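Local coordinates for protein amino Transferase (PDB 3ELE) that probably transfers amino groups between amino acids and 2-oxo acids with the help of bound pyridoxal-5'-phosphate, as a class I and II aminotransferase, at residues A[82-87]-A[295-300]; A[125-130]-A[144-149]; A[350-355]-A[390-395]. All coordinates share one frame; numbering follows the deposited sequence. Where two conformers were deposited one is given.

How the contacts relate
Contact 2 is the sheet contact of the three: neighbouring parallel strands of the mixed seven-stranded sheet, held by a ladder of backbone hydrogen bonds with many buried side chains. Contact 1 probably belongs to the same large, pyridoxal-5'-phosphate-binding part of the fold but joins a helix to the turn after another helix, with small apolar groups and a glutamine side chain. The centre of contact 3 lies about 29 Å from the centre of the chain, farther out than the other two, where two helices near the C-terminus meet through a little apolar packing and a network of salt bridges at the surface. No two contacts touch; contacts 1 and 3 lie on opposite sides of the chain's centre, their nearest atoms about 36 Å apart.

Contact 1 of 3, residues A[82-87]-A[295-300]; sequences RAAIAE and MIVKCQ
Ile296 reaches Ile85 through its CG2 branch, which lies 4.3 Å from Ile85 CD1, in a type I beta turn, Ile296 to Cys299, at the C-terminal side of helix 290-296 and packed against helix 79-93 of the aminotransferase fold. The rest of the Ile296 side chain leads away from that helix, onto Ile257. Next, Val297 faces Ala84 with its backbone as much as with its methyls: Ala84 CB sits 4.1 Å from Val297 CA, and CG1 is a little farther off. Cys299 N closes the turn by bonding back to Ile296 O. Of the residues of 295-300, Gln300 is the most buried by the helix. The bend at chi2 (-61°) brings CD beside Ile85 CG1; the side chain crosses that of Ile85 at about a right angle. Gln300 CG rests 3.7 Å from Ala84 O, and NE2 packs on Ile85 CG1. An alanine here would probably leave a gap beside Ala84 O and Ile85, and Ile296 O without its second donor. The bond from Gln300 NE2 to Ile296 O is 2.8 Å long and fairly straight, with NE2 above the carbonyl plane, on the face opposite to Cys299 N.

Contact 2 of 3, residues A[125-130]-A[144-149]; sequences DEFITI and AGARLV
Glu126 and Val149 meet on one face of a pair of parallel strands, 126-130 and 147-151, the carboxylate chain of the first crossing a methyl of the second. From Glu126 CB outward, the chain runs extended beyond CG (chi2 170°), and CB, CG and CD each stay near Val149 CG2, the first at 4.0 Å. At the tip the two oxygens part company. OE1 touches the same methyl and is bonded to Asn170, while OE2 accepts from a water at 2.6 Å. That water also takes a weak bond from Arg147 NH2, so acid and guanidinium, which are not in direct contact, are linked through solvent. Farther along this face, Ile128 CG1 packs on Val149 CB.

The opposite face carries Phe127 and Leu148. Ala146 CB lies in the plane of the Phe127 ring at its edge, 3.7 Å from CE2, and Phe116 makes an edge-to-face contact with the same ring. Leu148 CD1 closes on Phe127 O at 3.4 Å and on Thr129 CG2 at 3.8 Å.

Between the two faces, the backbones are joined by four hydrogen bonds of 2.9 Å: Arg147 N to Asp125 O, Phe127 N to Arg147 O, Val149 N to Phe127 O, and Thr129 N to Val149 O. Gly145, with positive phi (93°), closes the preceding helix in a Schellman motif and turns the chain toward the second strand. On its other side strand 126-130 is bonded to strand 173-178, whereas strand 147-151 is outermost within this chain. Strand 126-130, helix 136-143 and strand 147-151 thus form a beta-alpha-beta crossover at the margin of the mixed seven-stranded sheet characteristic of the large domain of PLP-dependent aminotransferases.

Contact 3 of 3, residues A[350-355]-A[390-395]; sequences EKAKEE and EKIYKK. With EDO (1,2-ethanediol), chain G.
Ile392 drives its CD1 methyl against the backbone of Ala352, 3.5 Å from Ala352 CA, and this is the close-packed heart of the meeting between helix 345-353 and helix 379-396. The same methyl also touches Ala352 CB at 3.9 Å. With its CG1 anti to the carbonyl carbon (chi1 -67°), Ile392 brings CG1 to 3.8 Å from Glu355 CG, and the two side chains slide past each other in opposite directions. Both Ala352 and Ile392 are buried, the former also packing on Ile359 and the latter on Tyr325.

Toward solvent the contact becomes polar and more spread out. Lys395 runs extended as far as CE, its CD passing Lys351 CB, and then bends at chi4 (-65°), which places NZ between two acids. NZ donates to Glu354 OE1 at 2.7 Å, nearly in line with that oxygen's C-O bond, and to Glu355 OE2 at 2.8 Å, which it meets on the anti side and slightly out of the carboxylate plane. Two short salt bridges therefore grip one ammonium group, and its charge probably eases the repulsion between the neighbouring carboxylates. The outlying links are slacker: Lys391 NZ makes a long salt bridge to Glu355 OE1, at 3.8 Å, although Lys391 CD lies closer to that oxygen, and Lys351 NZ makes a long salt bridge to Glu354 OE2. A 1,2-ethanediol molecule, probably from the crystallisation liquor, donates from O1 to Glu354 O.

The result is a helix-helix contact with a small apolar centre under a surface salt-bridge network of Lys351, Glu354, Glu355, Lys391 and Lys395, joining two helices of what is, by family, the C-terminal small domain of a class I and II aminotransferase.

Contact 1 of 3, residues A[82-87]-A[295-300]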
# COMPACT_ATOMS: atom_id res chain seq x y z
N ARG A 82 16.04 1.16 8.27
CA ARG A 82 16.25 -0.28 8.49
C ARG A 82 17.38 -0.55 9.50
O ARG A 82 17.21 -1.41 10.39
CB ARG A 82 16.51 -0.98 7.15
CG ARG A 82 15.28 -1.00 6.29
CD ARG A 82 15.49 -1.69 5.00
NE ARG A 82 16.35 -0.94 4.08
CZ ARG A 82 17.52 -1.35 3.56
NH1 ARG A 82 18.06 -2.53 3.82
NH2 ARG A 82 18.17 -0.54 2.73
N ALA A 83 18.49 0.18 9.37
CA ALA A 83 19.64 0.10 10.31
C ALA A 83 19.24 0.40 11.75
O ALA A 83 19.58 -0.36 12.64
CB ALA A 83 20.78 1.04 9.88
N ALA A 84 18.47 1.48 11.95
CA ALA A 84 17.94 1.89 13.27
C ALA A 84 17.04 0.84 13.94
O ALA A 84 17.10 0.67 15.16
CB ALA A 84 17.17 3.20 13.15
N ILE A 85 16.22 0.15 13.14
CA ILE A 85 15.35 -0.95 13.63
C ILE A 85 16.21 -2.19 13.95
O ILE A 85 16.03 -2.78 15.00
CB ILE A 85 14.25 -1.33 12.64
CG1 ILE A 85 13.28 -0.17 12.45
CG2 ILE A 85 13.46 -2.62 13.09
CD1 ILE A 85 12.29 -0.37 11.31
N ALA A 86 17.12 -2.58 13.04
CA ALA A 86 18.00 -3.74 13.29
C ALA A 86 18.77 -3.57 14.61
O ALA A 86 18.77 -4.49 15.43
CB ALA A 86 18.98 -3.94 12.13
N GLU A 87 19.35 -2.38 14.81
CA GLU A 87 20.12 -2.05 16.02
C GLU A 87 19.28 -2.00 17.31
O GLU A 87 19.75 -2.43 18.37
CB GLU A 87 20.89 -0.73 15.82
CG GLU A 87 22.01 -0.84 14.74
CD GLU A 87 22.57 0.52 14.25
OE1 GLU A 87 22.27 1.57 14.87
OE2 GLU A 87 23.32 0.52 13.23
N MSE A 295 11.17 9.66 10.30
CA MSE A 295 10.72 9.90 11.69
C MSE A 295 11.02 8.71 12.62
O MSE A 295 11.43 8.92 13.77
CB MSE A 295 9.22 10.27 11.70
CG MSE A 295 8.54 10.41 13.07
SE MSE A 295 7.95 8.74 13.90
CE MSE A 295 6.68 8.15 12.60
N ILE A 296 10.79 7.49 12.13
CA ILE A 296 11.02 6.24 12.91
C ILE A 296 12.47 6.08 13.42
O ILE A 296 12.68 5.47 14.48
CB ILE A 296 10.48 4.95 12.13
CG1 ILE A 296 9.03 4.61 12.53
CG2 ILE A 296 11.28 3.69 12.40
CD1 ILE A 296 8.02 5.30 11.76
N VAL A 297 13.44 6.65 12.68
CA VAL A 297 14.85 6.63 13.06
C VAL A 297 15.07 7.17 14.49
O VAL A 297 15.89 6.61 15.23
CB VAL A 297 15.72 7.45 12.05
CG1 VAL A 297 17.21 7.57 12.50
CG2 VAL A 297 15.64 6.84 10.67
N LYS A 298 14.30 8.20 14.86
CA LYS A 298 14.37 8.85 16.17
C LYS A 298 13.34 8.39 17.23
O LYS A 298 13.35 8.94 18.35
CB LYS A 298 14.27 10.38 15.96
CG LYS A 298 15.30 10.88 14.94
CD LYS A 298 15.72 12.32 15.14
CE LYS A 298 16.86 12.71 14.18
NZ LYS A 298 18.11 11.89 14.35
N CYS A 299 12.53 7.37 16.91
CA CYS A 299 11.45 6.86 17.78
C CYS A 299 11.58 5.39 18.18
O CYS A 299 10.59 4.77 18.60
CB CYS A 299 10.12 7.08 17.07
SG CYS A 299 9.79 8.79 16.80
N GLN A 300 12.79 4.85 18.10
CA GLN A 300 13.03 3.44 18.45
C GLN A 300 12.95 3.33 19.96
O GLN A 300 13.61 4.07 20.66
CB GLN A 300 14.41 3.00 17.95
CG GLN A 300 14.55 3.03 16.44
CD GLN A 300 13.56 2.12 15.78
OE1 GLN A 300 13.46 0.95 16.14
NE2 GLN A 300 12.76 2.67 14.88

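Contact 2 of 3, residues A[125-130]-A[144-149]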
# COMPACT_ATOMS: atom_id res chain seq x y z
N ASP A 125 -2.23 -24.45 -1.31
CA ASP A 125 -1.45 -24.00 -0.14
C ASP A 125 -2.34 -23.60 1.02
O ASP A 125 -3.36 -22.93 0.81
CB ASP A 125 -0.57 -22.79 -0.50
CG ASP A 125 0.62 -23.17 -1.36
OD1 ASP A 125 0.82 -24.38 -1.66
OD2 ASP A 125 1.37 -22.27 -1.73
N GLU A 126 -1.95 -24.03 2.22
CA GLU A 126 -2.70 -23.72 3.44
C GLU A 126 -1.88 -22.93 4.43
O GLU A 126 -0.67 -23.18 4.58
CB GLU A 126 -3.16 -25.02 4.09
CG GLU A 126 -4.19 -25.80 3.25
CD GLU A 126 -4.50 -27.22 3.76
OE1 GLU A 126 -3.93 -27.68 4.77
OE2 GLU A 126 -5.32 -27.90 3.11
N PHE A 127 -2.52 -21.93 5.06
CA PHE A 127 -1.94 -21.20 6.18
C PHE A 127 -2.85 -21.45 7.38
O PHE A 127 -4.08 -21.36 7.27
CB PHE A 127 -1.77 -19.71 5.88
CG PHE A 127 -0.74 -19.44 4.83
CD1 PHE A 127 0.61 -19.29 5.19
CD2 PHE A 127 -1.10 -19.39 3.48
CE1 PHE A 127 1.61 -19.06 4.19
CE2 PHE A 127 -0.13 -19.16 2.49
CZ PHE A 127 1.23 -18.98 2.84
N ILE A 128 -2.23 -21.78 8.52
CA ILE A 128 -2.91 -22.14 9.74
C ILE A 128 -2.98 -20.94 10.67
O ILE A 128 -1.96 -20.26 10.89
CB ILE A 128 -2.21 -23.30 10.48
CG1 ILE A 128 -2.26 -24.60 9.68
CG2 ILE A 128 -2.85 -23.59 11.85
CD1 ILE A 128 -1.54 -25.71 10.37
N THR A 129 -4.17 -20.70 11.21
CA THR A 129 -4.40 -19.64 12.23
C THR A 129 -4.87 -20.40 13.48
O THR A 129 -5.45 -21.50 13.37
CB THR A 129 -5.38 -18.56 11.75
OG1 THR A 129 -5.44 -17.48 12.70
CG2 THR A 129 -6.78 -19.11 11.53
N ILE A 130 -4.53 -19.86 14.66
CA ILE A 130 -4.88 -20.45 15.95
C ILE A 130 -6.02 -19.60 16.50
O ILE A 130 -5.83 -18.41 16.76
CB ILE A 130 -3.67 -20.46 16.95
CG1 ILE A 130 -2.40 -21.03 16.30
CG2 ILE A 130 -3.99 -21.28 18.22
CD1 ILE A 130 -2.54 -22.44 15.82
N ALA A 144 -3.99 -14.03 -1.66
CA ALA A 144 -2.75 -14.63 -2.20
C ALA A 144 -3.02 -15.91 -2.99
O ALA A 144 -2.10 -16.45 -3.56
CB ALA A 144 -1.77 -14.93 -1.08
N GLY A 145 -4.26 -16.40 -3.00
CA GLY A 145 -4.65 -17.62 -3.70
C GLY A 145 -4.61 -18.89 -2.85
O GLY A 145 -4.80 -19.98 -3.40
N ALA A 146 -4.41 -18.75 -1.53
CA ALA A 146 -4.28 -19.88 -0.60
C ALA A 146 -5.54 -20.02 0.23
O ALA A 146 -6.52 -19.30 0.03
CB ALA A 146 -3.05 -19.69 0.29
N ARG A 147 -5.52 -20.97 1.16
CA ARG A 147 -6.64 -21.22 2.05
C ARG A 147 -6.25 -21.18 3.52
O ARG A 147 -5.10 -21.42 3.87
CB ARG A 147 -7.33 -22.53 1.65
CG ARG A 147 -8.25 -22.34 0.43
CD ARG A 147 -9.18 -23.51 0.26
NE ARG A 147 -8.45 -24.72 -0.08
CZ ARG A 147 -8.98 -25.95 -0.11
NH1 ARG A 147 -10.26 -26.16 0.21
NH2 ARG A 147 -8.21 -26.99 -0.48
N LEU A 148 -7.22 -20.83 4.35
CA LEU A 148 -7.01 -20.70 5.77
C LEU A 148 -7.53 -21.95 6.48
O LEU A 148 -8.60 -22.46 6.13
CB LEU A 148 -7.72 -19.47 6.29
CG LEU A 148 -7.42 -19.09 7.74
CD1 LEU A 148 -5.95 -18.62 7.86
CD2 LEU A 148 -8.37 -18.01 8.19
N VAL A 149 -6.76 -22.44 7.43
CA VAL A 149 -7.10 -23.61 8.26
C VAL A 149 -7.09 -23.11 9.71
O VAL A 149 -6.10 -22.56 10.14
CB VAL A 149 -6.08 -24.73 8.02
CG1 VAL A 149 -6.28 -25.91 8.99
CG2 VAL A 149 -6.20 -25.19 6.61
O HOH W 1 -5.44 -27.39 0.55

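Contact 3 of 3, residues A[350-355]-A[390-395]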
# COMPACT_ATOMS: atom_id res chain seq x y z
N GLU A 350 -27.16 -9.47 21.57
CA GLU A 350 -28.45 -8.80 21.41
C GLU A 350 -29.02 -8.37 22.75
O GLU A 350 -29.53 -7.27 22.85
CB GLU A 350 -29.49 -9.67 20.66
CG GLU A 350 -29.25 -9.83 19.15
CD GLU A 350 -29.39 -8.52 18.35
OE1 GLU A 350 -29.97 -7.53 18.86
OE2 GLU A 350 -28.93 -8.50 17.20
N LYS A 351 -28.93 -9.24 23.76
CA LYS A 351 -29.37 -8.90 25.13
C LYS A 351 -28.52 -7.75 25.72
O LYS A 351 -29.06 -6.87 26.40
CB LYS A 351 -29.34 -10.12 26.05
CG LYS A 351 -30.38 -11.21 25.72
CD LYS A 351 -31.78 -10.72 25.97
CE LYS A 351 -32.83 -11.81 25.82
NZ LYS A 351 -34.19 -11.22 26.09
N ALA A 352 -27.22 -7.76 25.45
CA ALA A 352 -26.31 -6.67 25.85
C ALA A 352 -26.79 -5.39 25.18
O ALA A 352 -26.93 -4.37 25.85
CB ALA A 352 -24.88 -6.99 25.42
N LYS A 353 -27.08 -5.48 23.88
CA LYS A 353 -27.59 -4.35 23.05
C LYS A 353 -28.84 -3.69 23.66
O LYS A 353 -28.99 -2.47 23.55
CB LYS A 353 -27.88 -4.80 21.61
CG LYS A 353 -27.27 -3.94 20.54
CD LYS A 353 -27.60 -4.52 19.18
CE LYS A 353 -26.70 -4.01 18.10
NZ LYS A 353 -27.08 -4.59 16.77
N GLU A 354 -29.70 -4.46 24.35
CA GLU A 354 -30.89 -3.92 25.04
C GLU A 354 -30.57 -2.87 26.12
O GLU A 354 -31.46 -2.09 26.50
CB GLU A 354 -31.74 -5.02 25.71
CG GLU A 354 -32.33 -6.10 24.80
CD GLU A 354 -33.22 -7.13 25.55
OE1 GLU A 354 -33.13 -7.25 26.80
OE2 GLU A 354 -34.01 -7.82 24.89
N GLU A 355 -29.35 -2.89 26.66
CA GLU A 355 -28.88 -1.94 27.69
C GLU A 355 -27.75 -1.05 27.16
O GLU A 355 -26.99 -0.47 27.95
CB GLU A 355 -28.41 -2.69 28.95
CG GLU A 355 -29.40 -3.73 29.50
CD GLU A 355 -30.79 -3.17 29.75
OE1 GLU A 355 -30.90 -2.01 30.19
OE2 GLU A 355 -31.78 -3.90 29.51
N GLU A 390 -24.44 -5.23 35.02
CA GLU A 390 -25.15 -5.85 36.12
C GLU A 390 -26.58 -6.23 35.72
O GLU A 390 -27.06 -7.31 36.07
CB GLU A 390 -25.16 -4.89 37.33
CG GLU A 390 -25.76 -5.41 38.62
CD GLU A 390 -25.70 -4.37 39.74
OE1 GLU A 390 -25.91 -3.15 39.49
OE2 GLU A 390 -25.47 -4.77 40.90
N LYS A 391 -27.26 -5.33 34.99
CA LYS A 391 -28.63 -5.57 34.52
C LYS A 391 -28.67 -6.69 33.47
O LYS A 391 -29.58 -7.52 33.49
CB LYS A 391 -29.26 -4.28 33.98
CG LYS A 391 -30.75 -4.40 33.67
CD LYS A 391 -31.37 -3.03 33.48
CE LYS A 391 -32.84 -3.14 33.06
NZ LYS A 391 -33.50 -1.80 32.93
N ILE A 392 -27.68 -6.70 32.56
CA ILE A 392 -27.56 -7.77 31.55
C ILE A 392 -27.43 -9.14 32.26
O ILE A 392 -28.16 -10.07 31.94
CB ILE A 392 -26.36 -7.55 30.60
CG1 ILE A 392 -26.58 -6.33 29.70
CG2 ILE A 392 -26.13 -8.79 29.71
CD1 ILE A 392 -25.27 -5.78 29.12
N TYR A 393 -26.52 -9.21 33.23
CA TYR A 393 -26.28 -10.41 34.05
C TYR A 393 -27.57 -10.92 34.70
O TYR A 393 -27.87 -12.12 34.63
CB TYR A 393 -25.24 -10.11 35.13
CG TYR A 393 -24.72 -11.35 35.79
CD1 TYR A 393 -23.68 -12.07 35.19
CD2 TYR A 393 -25.26 -11.82 36.99
CE1 TYR A 393 -23.19 -13.22 35.77
CE2 TYR A 393 -24.76 -12.98 37.59
CZ TYR A 393 -23.72 -13.66 36.95
OH TYR A 393 -23.20 -14.79 37.48
N LYS A 394 -28.31 -10.00 35.33
CA LYS A 394 -29.64 -10.24 35.93
C LYS A 394 -30.68 -10.87 34.99
O LYS A 394 -31.55 -11.58 35.47
CB LYS A 394 -30.25 -8.96 36.55
CG LYS A 394 -30.13 -8.82 38.06
CD LYS A 394 -28.78 -8.37 38.57
CE LYS A 394 -28.83 -8.17 40.09
NZ LYS A 394 -27.56 -7.61 40.65
N LYS A 395 -30.62 -10.56 33.69
CA LYS A 395 -31.54 -11.16 32.68
C LYS A 395 -31.44 -12.68 32.66
O LYS A 395 -32.44 -13.36 32.45
CB LYS A 395 -31.26 -10.66 31.25
CG LYS A 395 -31.41 -9.15 30.99
CD LYS A 395 -30.95 -8.78 29.56
CE LYS A 395 -30.97 -7.27 29.30
NZ LYS A 395 -32.32 -6.68 29.33
C1 EDO G . -32.53 -0.44 23.98
O1 EDO G . -33.52 -0.96 24.87
C2 EDO G . -33.20 0.05 22.71
O2 EDO G . -32.29 -0.08 21.61